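Local coordinates for Mto2 (Schizosaccharomyces pombe, PDB 6GDJ), which acts with Mto1 to promote nucleation of at least a subset of cytoplasmic microtubules by recruiting the gamma-tubulin complex to interphase and equatorial microtubule organising centres, at the interface of chains A and B. Residues are numbered along the deposited sequence; one frame, centred on the assembly and turned at random. Chains: chain A/B, Mto2.

The interface of chains A and B. Residues chain A 24-25, 29, 62; chain B 58, 61-62, 65.
A:Ile25 points its CD1 methyl at the backbone of B:Gly61, 3.5 Å from that residue's carbonyl carbon, within the helix-on-helix interface of the Mto2 twin-cysteine dimerisation domain. The lack of a side chain at B:Gly61 probably lets helix 46-70 come close to the start of helix 23-42, where a beta-carbon would press on the carbonyl O of A:Ile24. The same CD1 lies 3.5 Å from CD2 of B:Leu62, so a single methyl touches both the helix backbone and the leucine branch of the next residue. CG1 of A:Ile25 lies opposite the carbonyl carbon (chi1 -56°), and a turn at chi2 (-63°) brings CD1 round to that backbone. One turn further along helix 23-42, the CG2 branch of A:Val29 meets CD1 of B:Leu58 at 3.7 Å, the two side chains meeting at a slant. At the start of that helix A:Ile24 extends its CD1 to 3.5 Å from the carbonyl O of B:Gly61 and 3.7 Å from CG of B:Glu65, a poorly ordered residue whose packing on A:Ile24 and A:Ile25 is less certain. Truncating A:Ile24 to an alanine would probably open a gap beside the B:Gly61 backbone and free the B:Glu65 side chain to move further. Farther out, A:Leu62 from helix 46-72 backs the first shell within chain A, its CD1 4.0 Å from CG2 of A:Ile25. Its CD2 approaches CD2 of B:Leu62 more loosely, at 4.5 Å. Two-fold symmetry repeats the whole arrangement with the chains exchanged.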
ATOM      1  N   ILE A  24       1.639  10.319  -7.536  1.00 21.14           N
ATOM      2  CA  ILE A  24       0.392  10.122  -6.777  1.00 23.51           C
ATOM      3  C   ILE A  24       0.246   8.710  -6.266  1.00 18.32           C
ATOM      4  O   ILE A  24      -0.509   8.481  -5.335  1.00 21.94           O
ATOM      5  CB  ILE A  24      -0.882  10.531  -7.477  1.00 28.73           C
ATOM      6  CG1 ILE A  24      -1.125   9.658  -8.614  1.00 27.88           C
ATOM      7  CG2 ILE A  24      -0.828  11.993  -7.898  1.00 31.67           C
ATOM      8  CD1 ILE A  24      -2.425   9.863  -9.211  1.00 29.93           C
ATOM      9  N   ILE A  25       1.050   7.794  -6.796  1.00 19.18           N
ATOM     10  CA  ILE A  25       1.143   6.457  -6.242  1.00 18.64           C
ATOM     11  C   ILE A  25       2.371   6.329  -5.365  1.00 18.08           C
ATOM     12  O   ILE A  25       2.303   5.776  -4.262  1.00 17.66           O
ATOM     13  CB  ILE A  25       1.235   5.362  -7.363  1.00 20.56           C
ATOM     14  CG1 ILE A  25       0.044   5.478  -8.292  1.00 25.36           C
ATOM     15  CG2 ILE A  25       1.396   3.933  -6.814  1.00 24.76           C
ATOM     16  CD1 ILE A  25      -1.204   5.217  -7.598  1.00 26.50           C
ATOM     17  N   VAL A  29       2.723   5.160  -1.172  1.00 14.63           N
ATOM     18  CA  VAL A  29       3.444   3.895  -0.920  1.00 15.08           C
ATOM     19  C   VAL A  29       4.630   4.156  -0.043  1.00 16.02           C
ATOM     20  O   VAL A  29       4.835   3.460   0.906  1.00 15.60           O
ATOM     21  CB  VAL A  29       3.884   3.232  -2.245  1.00 16.10           C
ATOM     22  CG1 VAL A  29       4.800   2.063  -1.913  1.00 18.60           C
ATOM     23  CG2 VAL A  29       2.685   2.766  -3.065  1.00 17.32           C
ATOM     24  N   LEU A  62       3.115  -3.533  -8.409  1.00 17.64           N
ATOM     25  CA  LEU A  62       3.307  -2.292  -9.186  1.00 18.55           C
ATOM     26  C   LEU A  62       4.497  -2.363 -10.163  1.00 18.09           C
ATOM     27  O   LEU A  62       4.409  -1.935 -11.299  1.00 19.78           O
ATOM     28  CB  LEU A  62       3.467  -1.081  -8.249  1.00 18.93           C
ATOM     29  CG  LEU A  62       2.214  -0.733  -7.445  1.00 18.39           C
ATOM     30  CD1 LEU A  62       2.581   0.188  -6.324  1.00 17.69           C
ATOM     31  CD2 LEU A  62       1.159  -0.123  -8.373  1.00 18.68           C
TER
ATOM     32  N   LEU B  58      -3.195   6.054  -0.886  1.00 16.49           N
ATOM     33  CA  LEU B  58      -2.807   5.117  -1.933  1.00 16.51           C
ATOM     34  C   LEU B  58      -3.976   4.727  -2.776  1.00 15.59           C
ATOM     35  O   LEU B  58      -3.924   4.733  -3.983  1.00 16.31           O
ATOM     36  CB  LEU B  58      -2.142   3.879  -1.280  1.00 17.70           C
ATOM     37  CG  LEU B  58      -1.921   2.750  -2.307  1.00 21.81           C
ATOM     38  CD1 LEU B  58      -0.984   3.119  -3.434  1.00 23.84           C
ATOM     39  CD2 LEU B  58      -1.457   1.545  -1.533  1.00 29.49           C
ATOM     40  N   GLY B  61      -5.057   7.532  -4.953  1.00 17.38           N
ATOM     41  CA  GLY B  61      -4.134   7.658  -6.022  1.00 17.33           C
ATOM     42  C   GLY B  61      -4.313   6.653  -7.132  1.00 17.35           C
ATOM     43  O   GLY B  61      -4.244   6.949  -8.334  1.00 19.45           O
ATOM     44  N   LEU B  62      -4.580   5.397  -6.722  1.00 17.13           N
ATOM     45  CA  LEU B  62      -4.888   4.366  -7.697  1.00 18.38           C
ATOM     46  C   LEU B  62      -6.191   4.637  -8.474  1.00 17.95           C
ATOM     47  O   LEU B  62      -6.291   4.367  -9.677  1.00 18.45           O
ATOM     48  CB  LEU B  62      -4.944   2.966  -7.046  1.00 18.09           C
ATOM     49  CG  LEU B  62      -3.580   2.482  -6.579  1.00 18.55           C
ATOM     50  CD1 LEU B  62      -3.726   1.361  -5.612  1.00 19.01           C
ATOM     51  CD2 LEU B  62      -2.711   2.070  -7.768  1.00 18.36           C
ATOM     52  N   GLU B  65      -5.384   7.287 -11.090  1.00 19.38           N
ATOM     53  CA  GLU B  65      -4.695   6.647 -12.215  1.00 20.54           C
ATOM     54  C   GLU B  65      -5.601   5.767 -13.089  1.00 21.14           C
ATOM     55  O   GLU B  65      -5.458   5.679 -14.334  1.00 23.93           O
ATOM     56  CB  GLU B  65      -3.475   5.842 -11.730  1.00 22.31           C
ATOM     57  CG  GLU B  65      -2.387   6.678 -11.189  1.00 25.49           C
ATOM     58  CD  GLU B  65      -1.227   6.748 -12.140  1.00 36.65           C
ATOM     59  OE1 GLU B  65      -0.302   5.921 -11.986  1.00 63.50           O
ATOM     60  OE2 GLU B  65      -1.297   7.620 -12.993  1.00 51.20           O
TER